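Local coordinates for protein carboxynorspermidine decarboxylase (Campylobacter jejuni subsp. jejuni 81116, PDB 3N29) that probably catalyses the pyridoxal-5'-phosphate-dependent decarboxylation of carboxynorspermidine to norspermidine, as a member of the beta/alpha-barrel-fold basic amino acid decarboxylases, at residues S333-K336 against E337-A341; M395-D398 against H399-L403; K244-V248 against E249-A253. All coordinates share one frame; numbering follows the deposited sequence.

All three interactions are turns or caps between residues close in sequence, and they come along the chain in the order 3, 1, 2. Interaction 3 starts helix 248-262, which follows barrel strand 232-234 and precedes the last barrel strand, 265-268. Interactions 1 and 2 both belong to the mixed sheet: residues 333-341 lead into strand 340-345, and residues 395-403 join strands 393-397 and 403-405. Their centres are about 34 Å apart, their nearest atoms about 25 Å. Interaction 3 lies about 38 Å from interaction 1 and about 30 Å from interaction 2, centre to centre; none touches another. Together they sample both parts of the fold, the barrel and the sheet domain.

Interaction 1 of 3, residues S333-K336 against E337-A341; sequences SDLK and ENEFA
Glu339 folds its carboxylate back onto the start of the turn it closes: Lys336 N donates to Glu339 OE1 at 2.7 Å, in a nearly straight bond (164°) that meets the oxygen from above the carboxylate plane. A second bond runs the other way between the same residues, Glu339 N to Lys336 O at 3.2 Å, and closes a type I beta turn from Lys336 to Glu339. The backbone of Lys336 is thus gripped at both its N-H and its carbonyl, once by the side chain and once by the main chain of Glu339. With CG beside its own backbone N (chi1 -64°) and an extended chain beyond, Glu339 runs beside Lys336 in the same direction; Lys336 CB rests 3.4 Å from Glu339 OE1. The lysine ammonium does not join in, since Lys336 NZ stays 6.3 Å from Glu339 OE2. That second oxygen instead forms a salt bridge with Arg322, which ties the turn to strand 321-325.

Leu335 supplies the apolar part. Its CD1 packs against the aliphatic base of the glutamate, 3.4 Å from Glu339 CB, the two side chains running antiparallel past one another. The same methyl, Leu335 CD1, comes within 4.3 Å of Ala341 CB, at the start of the strand. Bent at chi2, the side chain of Glu337 turns back beside Lys336, with Glu337 OE1 3.7 Å from Lys336 CB.

This surface turn delivers the chain into strand 340-345 of the mixed sheet. Leu335 and Glu339 also touch Ala359 of strand 354-360, while Ala341 reaches Leu324 of strand 321-325.

Interaction 2 of 3, residues M395-D398 against H399-L403; sequences MLLD and HKNEL
Leu397 and Leu403 face each other as an antiparallel non-hydrogen-bonded pair, and beyond them the chain reverses through a type I turn from Asp398 to Asn401, with Asp398 N bonded to Glu402 O at 2.8 Å and Asn401 N to Asp398 O. The carboxylate of Asp398 fills the inside of this bend. Its CG stands between the backbone N and the carbonyl carbon (chi1 73°), which brings OD1 to two amides, one in the turn and one just after it: Lys400 N donates to Asp398 OD1 at 2.9 Å and Glu402 N to the same oxygen at 3.0 Å. The two N-H groups arrive from opposite faces of the carboxylate plane, so OD1 is clamped between them. Asp398 OD2 takes a bond from Gln404.

The Lys400 N bond to Asp398 OD1 makes an Asx turn at the tip of the beta hairpin that joins strands 393-397 and 403-405, at an end of the mixed sheet where strand 46-50 flanks 393-397 on its other side. The tip is a type I turn with a G1 beta bulge, marked by the left-handed backbone of Asn401 (phi 61°). Glu402 runs alongside Asp398, and Asp398 OD2 lies 4.4 Å from Glu402 OE1, a closeness of like charges that the donors round Asp398 may offset.

Leu397 CD1 lies 3.6 Å from Asn401 C. At the open end of the hairpin Met395 and Leu403 cross obliquely, the thioether methyl Met395 CE lying 3.7 Å from Leu403 CG.

Interaction 3 of 3, residues K244-V248 against E249-A253; sequences KGYDV and EKLIA
The ring of Tyr246 meets Leu251 at its edge: Leu251 CB lies near the ring plane, 3.9 Å from Tyr246 CE2, and Val248 CA also sits in plane at the rim. The phenol oxygen continues this contact along the leucine, with Tyr246 OH 3.7 Å from Leu251 CD2. The other flat group, the carboxylate of Asp247, is approached over a face, because Lys250 N comes to it from 65° out of its plane.

Asp247 occupies the N-cap position of helix 248-262, which packs on the outside of the beta/alpha barrel, and its side chain makes the capping bond: Lys250 N donates to Asp247 OD1 at 3.1 Å. An acceptor is thereby supplied to an amide of the helix's first turn, and the negative charge would be expected to interact favourably with the positive end of the helix. The carboxylate reaches forward over that turn because chi1 (-171°) sets CG opposite the backbone N. The side chain is packed there too, Asp247 OD2 lying 3.3 Å from Lys250 CB. The lysine then runs on past the cap, and its ammonium forms salt bridges with Glu213 and Asp210 of helix 209-223.

Asp247 is also the centre of an inverse gamma turn, closed by a weak bond from Val248 N to Tyr246 O. Asp247 O accepts from Leu251 N at 3.2 Å, in the carbonyl plane, the first i to i+4 bond of the helix.

Leu251 also touches Val64 of helix 51-68 and Leu212 of helix 209-223, and Val248 likewise reaches Val64. One turn along, Val248 CG1 meets Ile252 CD1 at 3.8 Å, and Ile252 N lies almost on the line of the Val248 C=O bond, 3.0 Å from Val248 O.

Interaction 1 of 3, residues S333-K336 against E337-A341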
ATOM      1  N   SER A 333      19.323  -0.139 -20.422  1.00 14.71           N
ATOM      2  CA  SER A 333      19.763   0.093 -21.795  1.00 16.74           C
ATOM      3  C   SER A 333      20.360   1.473 -21.947  1.00 16.68           C
ATOM      4  O   SER A 333      20.370   2.275 -21.008  1.00 17.15           O
ATOM      5  CB  SER A 333      18.584  -0.073 -22.764  1.00 17.66           C
ATOM      6  OG  SER A 333      17.640   0.970 -22.575  1.00 23.08           O
ATOM      7  N   ASP A 334      20.902   1.742 -23.134  1.00 16.38           N
ATOM      8  CA  ASP A 334      21.550   2.982 -23.423  1.00 17.05           C
ATOM      9  C   ASP A 334      20.671   3.881 -24.266  1.00 17.61           C
ATOM     10  O   ASP A 334      19.887   3.385 -25.051  1.00 14.89           O
ATOM     11  CB  ASP A 334      22.819   2.701 -24.188  1.00 17.97           C
ATOM     12  CG  ASP A 334      23.868   2.098 -23.311  1.00 23.14           C
ATOM     13  OD1 ASP A 334      24.373   2.876 -22.461  1.00 26.40           O
ATOM     14  OD2 ASP A 334      24.192   0.898 -23.498  1.00 27.87           O
ATOM     15  N   LEU A 335      20.846   5.199 -24.093  1.00 16.92           N
ATOM     16  CA  LEU A 335      20.147   6.195 -24.861  1.00 18.83           C
ATOM     17  C   LEU A 335      20.579   6.073 -26.344  1.00 19.42           C
ATOM     18  O   LEU A 335      21.746   5.894 -26.611  1.00 19.44           O
ATOM     19  CB  LEU A 335      20.475   7.579 -24.319  1.00 18.65           C
ATOM     20  CG  LEU A 335      19.666   8.764 -24.842  1.00 19.14           C
ATOM     21  CD1 LEU A 335      18.132   8.547 -24.634  1.00 15.56           C
ATOM     22  CD2 LEU A 335      20.171  10.033 -24.161  1.00 21.75           C
ATOM     23  N   LYS A 336      19.627   6.073 -27.264  1.00 20.23           N
ATOM     24  CA  LYS A 336      19.988   6.114 -28.675  1.00 22.51           C
ATOM     25  C   LYS A 336      20.088   7.553 -29.168  1.00 22.74           C
ATOM     26  O   LYS A 336      19.704   8.508 -28.516  1.00 21.88           O
ATOM     27  CB  LYS A 336      19.042   5.300 -29.511  1.00 22.61           C
ATOM     28  CG  LYS A 336      18.971   3.831 -29.090  1.00 25.93           C
ATOM     29  CD  LYS A 336      17.972   3.069 -29.955  1.00 30.19           C
ATOM     30  CE  LYS A 336      18.186   1.566 -29.843  1.00 33.07           C
ATOM     31  NZ  LYS A 336      18.222   0.917 -31.204  1.00 36.79           N
ATOM     32  N   GLU A 337      20.568   7.651 -30.388  1.00 25.08           N
ATOM     33  CA  GLU A 337      21.067   8.847 -30.973  1.00 26.43           C
ATOM     34  C   GLU A 337      20.003   9.983 -30.971  1.00 25.77           C
ATOM     35  O   GLU A 337      20.309  11.133 -30.570  1.00 27.34           O
ATOM     36  CB  GLU A 337      21.591   8.456 -32.409  1.00 27.79           C
ATOM     37  CG  GLU A 337      22.760   7.282 -32.406  1.00 32.12           C
ATOM     38  CD  GLU A 337      22.359   5.776 -31.972  1.00 36.30           C
ATOM     39  OE1 GLU A 337      21.341   5.188 -32.409  1.00 39.36           O
ATOM     40  OE2 GLU A 337      23.127   5.134 -31.225  1.00 40.45           O
ATOM     41  N   ASN A 338      18.782   9.682 -31.400  1.00 23.57           N
ATOM     42  CA  ASN A 338      17.752  10.735 -31.542  1.00 23.41           C
ATOM     43  C   ASN A 338      16.711  10.687 -30.386  1.00 21.33           C
ATOM     44  O   ASN A 338      15.593  11.101 -30.544  1.00 21.79           O
ATOM     45  CB  ASN A 338      17.029  10.628 -32.891  1.00 23.33           C
ATOM     46  CG  ASN A 338      17.955  10.887 -34.126  1.00 26.50           C
ATOM     47  OD1 ASN A 338      18.919  11.680 -34.099  1.00 28.09           O
ATOM     48  ND2 ASN A 338      17.637  10.212 -35.215  1.00 27.35           N
ATOM     49  N   GLU A 339      17.087  10.180 -29.218  1.00 18.88           N
ATOM     50  CA  GLU A 339      16.167  10.143 -28.064  1.00 16.91           C
ATOM     51  C   GLU A 339      16.438  11.184 -26.989  1.00 15.87           C
ATOM     52  O   GLU A 339      17.486  11.823 -26.970  1.00 14.13           O
ATOM     53  CB  GLU A 339      16.233   8.776 -27.438  1.00 17.38           C
ATOM     54  CG  GLU A 339      15.732   7.649 -28.400  1.00 18.83           C
ATOM     55  CD  GLU A 339      15.950   6.282 -27.788  1.00 21.79           C
ATOM     56  OE1 GLU A 339      16.908   6.106 -26.994  1.00 19.12           O
ATOM     57  OE2 GLU A 339      15.131   5.397 -28.034  1.00 19.96           O
ATOM     58  N   PHE A 340      15.496  11.296 -26.046  1.00 14.34           N
ATOM     59  CA  PHE A 340      15.606  12.202 -24.906  1.00 13.35           C
ATOM     60  C   PHE A 340      15.311  11.413 -23.630  1.00 12.39           C
ATOM     61  O   PHE A 340      14.282  10.731 -23.564  1.00 12.70           O
ATOM     62  CB  PHE A 340      14.599  13.331 -25.048  1.00 12.82           C
ATOM     63  CG  PHE A 340      14.752  14.082 -26.326  1.00 16.63           C
ATOM     64  CD1 PHE A 340      15.706  15.110 -26.423  1.00 18.49           C
ATOM     65  CD2 PHE A 340      14.052  13.709 -27.446  1.00 17.40           C
ATOM     66  CE1 PHE A 340      15.904  15.776 -27.633  1.00 17.82           C
ATOM     67  CE2 PHE A 340      14.240  14.408 -28.676  1.00 19.50           C
ATOM     68  CZ  PHE A 340      15.184  15.402 -28.751  1.00 16.92           C
ATOM     69  N   ALA A 341      16.248  11.440 -22.665  1.00 11.98           N
ATOM     70  CA  ALA A 341      16.102  10.732 -21.388  1.00 11.66           C
ATOM     71  C   ALA A 341      15.392  11.598 -20.346  1.00 10.85           C
ATOM     72  O   ALA A 341      15.792  12.786 -20.131  1.00 12.22           O
ATOM     73  CB  ALA A 341      17.511  10.331 -20.814  1.00 11.10           C
TER

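Interaction 2 of 3, residues M395-D398 against H399-L403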
ATOM      1  N   MET A 395     -11.827   4.049 -15.157  1.00  6.28           N
ATOM      2  CA  MET A 395     -12.548   4.265 -16.390  1.00  6.27           C
ATOM      3  C   MET A 395     -12.478   3.020 -17.265  1.00  5.99           C
ATOM      4  O   MET A 395     -11.557   2.188 -17.132  1.00  7.82           O
ATOM      5  CB  MET A 395     -11.936   5.467 -17.158  1.00  6.83           C
ATOM      6  CG  MET A 395     -11.806   6.802 -16.328  1.00  7.83           C
ATOM      7  SD  MET A 395     -11.245   8.213 -17.408  1.00  2.00           S
ATOM      8  CE  MET A 395     -12.865   8.785 -17.846  1.00 10.09           C
ATOM      9  N   LEU A 396     -13.442   2.930 -18.146  1.00  7.24           N
ATOM     10  CA  LEU A 396     -13.653   1.839 -19.070  1.00  7.40           C
ATOM     11  C   LEU A 396     -13.711   2.383 -20.469  1.00  8.32           C
ATOM     12  O   LEU A 396     -14.593   3.153 -20.794  1.00  8.51           O
ATOM     13  CB  LEU A 396     -14.941   1.077 -18.715  1.00  7.04           C
ATOM     14  CG  LEU A 396     -15.216  -0.079 -19.698  1.00 10.44           C
ATOM     15  CD1 LEU A 396     -14.211  -1.161 -19.489  1.00 14.11           C
ATOM     16  CD2 LEU A 396     -16.646  -0.604 -19.635  1.00 15.50           C
ATOM     17  N   LEU A 397     -12.796   1.963 -21.344  1.00  8.11           N
ATOM     18  CA  LEU A 397     -12.909   2.227 -22.758  1.00  8.26           C
ATOM     19  C   LEU A 397     -13.661   1.059 -23.349  1.00  9.16           C
ATOM     20  O   LEU A 397     -13.150  -0.047 -23.439  1.00  9.67           O
ATOM     21  CB  LEU A 397     -11.525   2.342 -23.423  1.00  8.59           C
ATOM     22  CG  LEU A 397     -11.492   2.610 -24.925  1.00  9.96           C
ATOM     23  CD1 LEU A 397     -12.097   3.997 -25.200  1.00 14.18           C
ATOM     24  CD2 LEU A 397     -10.028   2.526 -25.528  1.00 15.65           C
ATOM     25  N   ASP A 398     -14.875   1.306 -23.758  1.00  6.82           N
ATOM     26  CA  ASP A 398     -15.784   0.239 -24.105  1.00  9.58           C
ATOM     27  C   ASP A 398     -15.636  -0.265 -25.508  1.00  9.67           C
ATOM     28  O   ASP A 398     -14.768   0.179 -26.237  1.00  8.83           O
ATOM     29  CB  ASP A 398     -17.237   0.597 -23.739  1.00  9.11           C
ATOM     30  CG  ASP A 398     -17.857   1.613 -24.646  1.00 12.72           C
ATOM     31  OD1 ASP A 398     -17.374   1.786 -25.793  1.00 14.67           O
ATOM     32  OD2 ASP A 398     -18.925   2.171 -24.226  1.00 12.02           O
ATOM     33  N   HIS A 399     -16.450  -1.239 -25.887  1.00 11.44           N
ATOM     34  CA  HIS A 399     -16.283  -1.890 -27.197  1.00 12.64           C
ATOM     35  C   HIS A 399     -16.578  -1.010 -28.384  1.00 13.36           C
ATOM     36  O   HIS A 399     -16.212  -1.371 -29.521  1.00 11.78           O
ATOM     37  CB  HIS A 399     -17.100  -3.169 -27.265  1.00 11.49           C
ATOM     38  CG  HIS A 399     -18.568  -2.944 -27.172  1.00 18.15           C
ATOM     39  ND1 HIS A 399     -19.236  -2.802 -25.968  1.00 23.48           N
ATOM     40  CD2 HIS A 399     -19.501  -2.809 -28.144  1.00 20.03           C
ATOM     41  CE1 HIS A 399     -20.526  -2.614 -26.213  1.00 24.13           C
ATOM     42  NE2 HIS A 399     -20.709  -2.620 -27.520  1.00 24.00           N
ATOM     43  N   LYS A 400     -17.245   0.126 -28.147  1.00 13.05           N
ATOM     44  CA  LYS A 400     -17.488   1.130 -29.183  1.00 14.12           C
ATOM     45  C   LYS A 400     -16.402   2.216 -29.137  1.00 14.87           C
ATOM     46  O   LYS A 400     -16.531   3.222 -29.793  1.00 13.22           O
ATOM     47  CB  LYS A 400     -18.881   1.758 -29.014  1.00 14.73           C
ATOM     48  CG  LYS A 400     -20.021   0.790 -29.313  1.00 19.13           C
ATOM     49  CD  LYS A 400     -21.430   1.343 -29.077  1.00 23.84           C
ATOM     50  CE  LYS A 400     -22.470   0.451 -29.772  1.00 27.05           C
ATOM     51  NZ  LYS A 400     -23.887   0.945 -29.665  1.00 28.85           N
ATOM     52  N   ASN A 401     -15.326   2.003 -28.393  1.00 14.46           N
ATOM     53  CA  ASN A 401     -14.310   3.032 -28.209  1.00 16.86           C
ATOM     54  C   ASN A 401     -14.824   4.314 -27.551  1.00 16.68           C
ATOM     55  O   ASN A 401     -14.299   5.364 -27.791  1.00 17.62           O
ATOM     56  CB  ASN A 401     -13.616   3.384 -29.548  1.00 18.18           C
ATOM     57  CG  ASN A 401     -12.497   2.425 -29.885  1.00 21.63           C
ATOM     58  OD1 ASN A 401     -12.390   1.999 -31.018  1.00 29.27           O
ATOM     59  ND2 ASN A 401     -11.698   2.038 -28.907  1.00 21.60           N
ATOM     60  N   GLU A 402     -15.786   4.190 -26.644  1.00 15.65           N
ATOM     61  CA  GLU A 402     -16.264   5.263 -25.816  1.00 15.87           C
ATOM     62  C   GLU A 402     -15.777   5.087 -24.350  1.00 15.40           C
ATOM     63  O   GLU A 402     -15.817   3.960 -23.804  1.00 16.05           O
ATOM     64  CB  GLU A 402     -17.787   5.270 -25.915  1.00 15.48           C
ATOM     65  CG  GLU A 402     -18.228   5.580 -27.382  1.00 19.64           C
ATOM     66  CD  GLU A 402     -19.746   5.771 -27.543  1.00 23.75           C
ATOM     67  OE1 GLU A 402     -20.549   4.808 -27.395  1.00 25.10           O
ATOM     68  OE2 GLU A 402     -20.126   6.910 -27.825  1.00 29.93           O
ATOM     69  N   LEU A 403     -15.294   6.190 -23.767  1.00 13.65           N
ATOM     70  CA  LEU A 403     -14.660   6.202 -22.438  1.00 13.46           C
ATOM     71  C   LEU A 403     -15.751   6.509 -21.434  1.00 12.80           C
ATOM     72  O   LEU A 403     -16.455   7.548 -21.575  1.00 13.47           O
ATOM     73  CB  LEU A 403     -13.598   7.297 -22.413  1.00 13.65           C
ATOM     74  CG  LEU A 403     -12.673   7.363 -21.215  1.00 17.66           C
ATOM     75  CD1 LEU A 403     -11.939   6.027 -21.129  1.00 15.39           C
ATOM     76  CD2 LEU A 403     -11.640   8.482 -21.382  1.00 17.20           C
TER

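Interaction 3 of 3, residues K244-V248 against E249-A253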
ATOM      1  N   LYS A 244       1.451 -14.075 -23.925  1.00 21.90           N
ATOM      2  CA  LYS A 244       1.832 -14.577 -25.237  1.00 24.64           C
ATOM      3  C   LYS A 244       2.852 -15.691 -25.028  1.00 23.17           C
ATOM      4  O   LYS A 244       3.756 -15.580 -24.204  1.00 22.30           O
ATOM      5  CB  LYS A 244       2.357 -13.418 -26.135  1.00 26.15           C
ATOM      6  CG  LYS A 244       3.590 -12.678 -25.609  1.00 30.51           C
ATOM      7  CD  LYS A 244       4.144 -11.582 -26.628  1.00 35.63           C
ATOM      8  CE  LYS A 244       5.242 -10.630 -25.987  1.00 38.84           C
ATOM      9  NZ  LYS A 244       4.767  -9.917 -24.748  1.00 39.26           N
ATOM     10  N   GLY A 245       2.680 -16.790 -25.740  1.00 23.52           N
ATOM     11  CA  GLY A 245       3.586 -17.922 -25.577  1.00 23.55           C
ATOM     12  C   GLY A 245       3.091 -19.025 -24.633  1.00 23.73           C
ATOM     13  O   GLY A 245       3.603 -20.151 -24.664  1.00 24.06           O
ATOM     14  N   TYR A 246       2.087 -18.763 -23.809  1.00 21.27           N
ATOM     15  CA  TYR A 246       1.613 -19.818 -22.909  1.00 20.48           C
ATOM     16  C   TYR A 246       1.116 -21.027 -23.721  1.00 18.74           C
ATOM     17  O   TYR A 246       0.467 -20.866 -24.809  1.00 20.06           O
ATOM     18  CB  TYR A 246       0.504 -19.289 -21.998  1.00 19.88           C
ATOM     19  CG  TYR A 246       0.075 -20.249 -20.901  1.00 19.01           C
ATOM     20  CD1 TYR A 246       0.600 -20.167 -19.598  1.00 17.01           C
ATOM     21  CD2 TYR A 246      -0.876 -21.229 -21.171  1.00 19.20           C
ATOM     22  CE1 TYR A 246       0.185 -21.075 -18.595  1.00 15.21           C
ATOM     23  CE2 TYR A 246      -1.320 -22.098 -20.195  1.00 20.57           C
ATOM     24  CZ  TYR A 246      -0.745 -22.055 -18.910  1.00 16.85           C
ATOM     25  OH  TYR A 246      -1.189 -22.919 -17.949  1.00 13.99           O
ATOM     26  N   ASP A 247       1.368 -22.214 -23.191  1.00 18.28           N
ATOM     27  CA  ASP A 247       1.001 -23.485 -23.875  1.00 18.34           C
ATOM     28  C   ASP A 247      -0.406 -23.877 -23.420  1.00 18.65           C
ATOM     29  O   ASP A 247      -0.580 -24.707 -22.505  1.00 17.11           O
ATOM     30  CB  ASP A 247       1.996 -24.577 -23.481  1.00 18.99           C
ATOM     31  CG  ASP A 247       1.836 -25.828 -24.291  1.00 20.63           C
ATOM     32  OD1 ASP A 247       0.839 -25.927 -25.025  1.00 16.00           O
ATOM     33  OD2 ASP A 247       2.730 -26.701 -24.194  1.00 21.99           O
ATOM     34  N   VAL A 248      -1.388 -23.237 -24.049  1.00 17.38           N
ATOM     35  CA  VAL A 248      -2.787 -23.398 -23.735  1.00 18.19           C
ATOM     36  C   VAL A 248      -3.206 -24.854 -23.961  1.00 19.28           C
ATOM     37  O   VAL A 248      -3.939 -25.450 -23.145  1.00 18.68           O
ATOM     38  CB  VAL A 248      -3.646 -22.481 -24.629  1.00 18.36           C
ATOM     39  CG1 VAL A 248      -5.145 -22.724 -24.397  1.00 18.22           C
ATOM     40  CG2 VAL A 248      -3.334 -21.002 -24.305  1.00 19.56           C
ATOM     41  N   GLU A 249      -2.753 -25.393 -25.082  1.00 20.10           N
ATOM     42  CA  GLU A 249      -3.064 -26.762 -25.465  1.00 21.96           C
ATOM     43  C   GLU A 249      -2.654 -27.727 -24.361  1.00 20.84           C
ATOM     44  O   GLU A 249      -3.415 -28.672 -24.042  1.00 21.10           O
ATOM     45  CB  GLU A 249      -2.326 -27.167 -26.756  1.00 22.88           C
ATOM     46  CG  GLU A 249      -2.928 -26.683 -28.062  1.00 28.79           C
ATOM     47  CD  GLU A 249      -2.049 -27.087 -29.283  1.00 36.65           C
ATOM     48  OE1 GLU A 249      -0.794 -27.036 -29.169  1.00 40.41           O
ATOM     49  OE2 GLU A 249      -2.596 -27.443 -30.373  1.00 41.97           O
ATOM     50  N   LYS A 250      -1.467 -27.549 -23.806  1.00 19.15           N
ATOM     51  CA  LYS A 250      -1.040 -28.429 -22.732  1.00 19.45           C
ATOM     52  C   LYS A 250      -1.868 -28.280 -21.452  1.00 19.19           C
ATOM     53  O   LYS A 250      -2.143 -29.276 -20.782  1.00 18.42           O
ATOM     54  CB  LYS A 250       0.419 -28.170 -22.420  1.00 20.64           C
ATOM     55  CG  LYS A 250       0.945 -28.940 -21.264  1.00 21.49           C
ATOM     56  CD  LYS A 250       2.383 -29.154 -21.486  1.00 24.17           C
ATOM     57  CE  LYS A 250       2.974 -30.005 -20.449  1.00 24.91           C
ATOM     58  NZ  LYS A 250       4.213 -30.482 -20.957  1.00 20.59           N
ATOM     59  N   LEU A 251      -2.236 -27.039 -21.082  1.00 18.45           N
ATOM     60  CA  LEU A 251      -3.101 -26.829 -19.934  1.00 17.62           C
ATOM     61  C   LEU A 251      -4.362 -27.622 -20.097  1.00 17.75           C
ATOM     62  O   LEU A 251      -4.789 -28.267 -19.147  1.00 17.42           O
ATOM     63  CB  LEU A 251      -3.479 -25.357 -19.769  1.00 17.26           C
ATOM     64  CG  LEU A 251      -4.485 -24.985 -18.665  1.00 19.37           C
ATOM     65  CD1 LEU A 251      -3.945 -25.371 -17.267  1.00 16.43           C
ATOM     66  CD2 LEU A 251      -4.768 -23.419 -18.694  1.00 18.39           C
ATOM     67  N   ILE A 252      -4.971 -27.558 -21.289  1.00 15.86           N
ATOM     68  CA  ILE A 252      -6.247 -28.244 -21.546  1.00 16.10           C
ATOM     69  C   ILE A 252      -6.141 -29.780 -21.317  1.00 16.04           C
ATOM     70  O   ILE A 252      -6.897 -30.360 -20.552  1.00 16.06           O
ATOM     71  CB  ILE A 252      -6.768 -27.959 -22.967  1.00 16.52           C
ATOM     72  CG1 ILE A 252      -7.164 -26.479 -23.077  1.00 18.17           C
ATOM     73  CG2 ILE A 252      -7.935 -29.010 -23.358  1.00 13.63           C
ATOM     74  CD1 ILE A 252      -7.191 -25.862 -24.637  1.00 19.24           C
ATOM     75  N   ALA A 253      -5.133 -30.395 -21.909  1.00 17.48           N
ATOM     76  CA  ALA A 253      -4.837 -31.829 -21.698  1.00 16.70           C
ATOM     77  C   ALA A 253      -4.623 -32.189 -20.202  1.00 17.46           C
ATOM     78  O   ALA A 253      -5.277 -33.133 -19.684  1.00 17.42           O
ATOM     79  CB  ALA A 253      -3.654 -32.240 -22.564  1.00 17.32           C
TER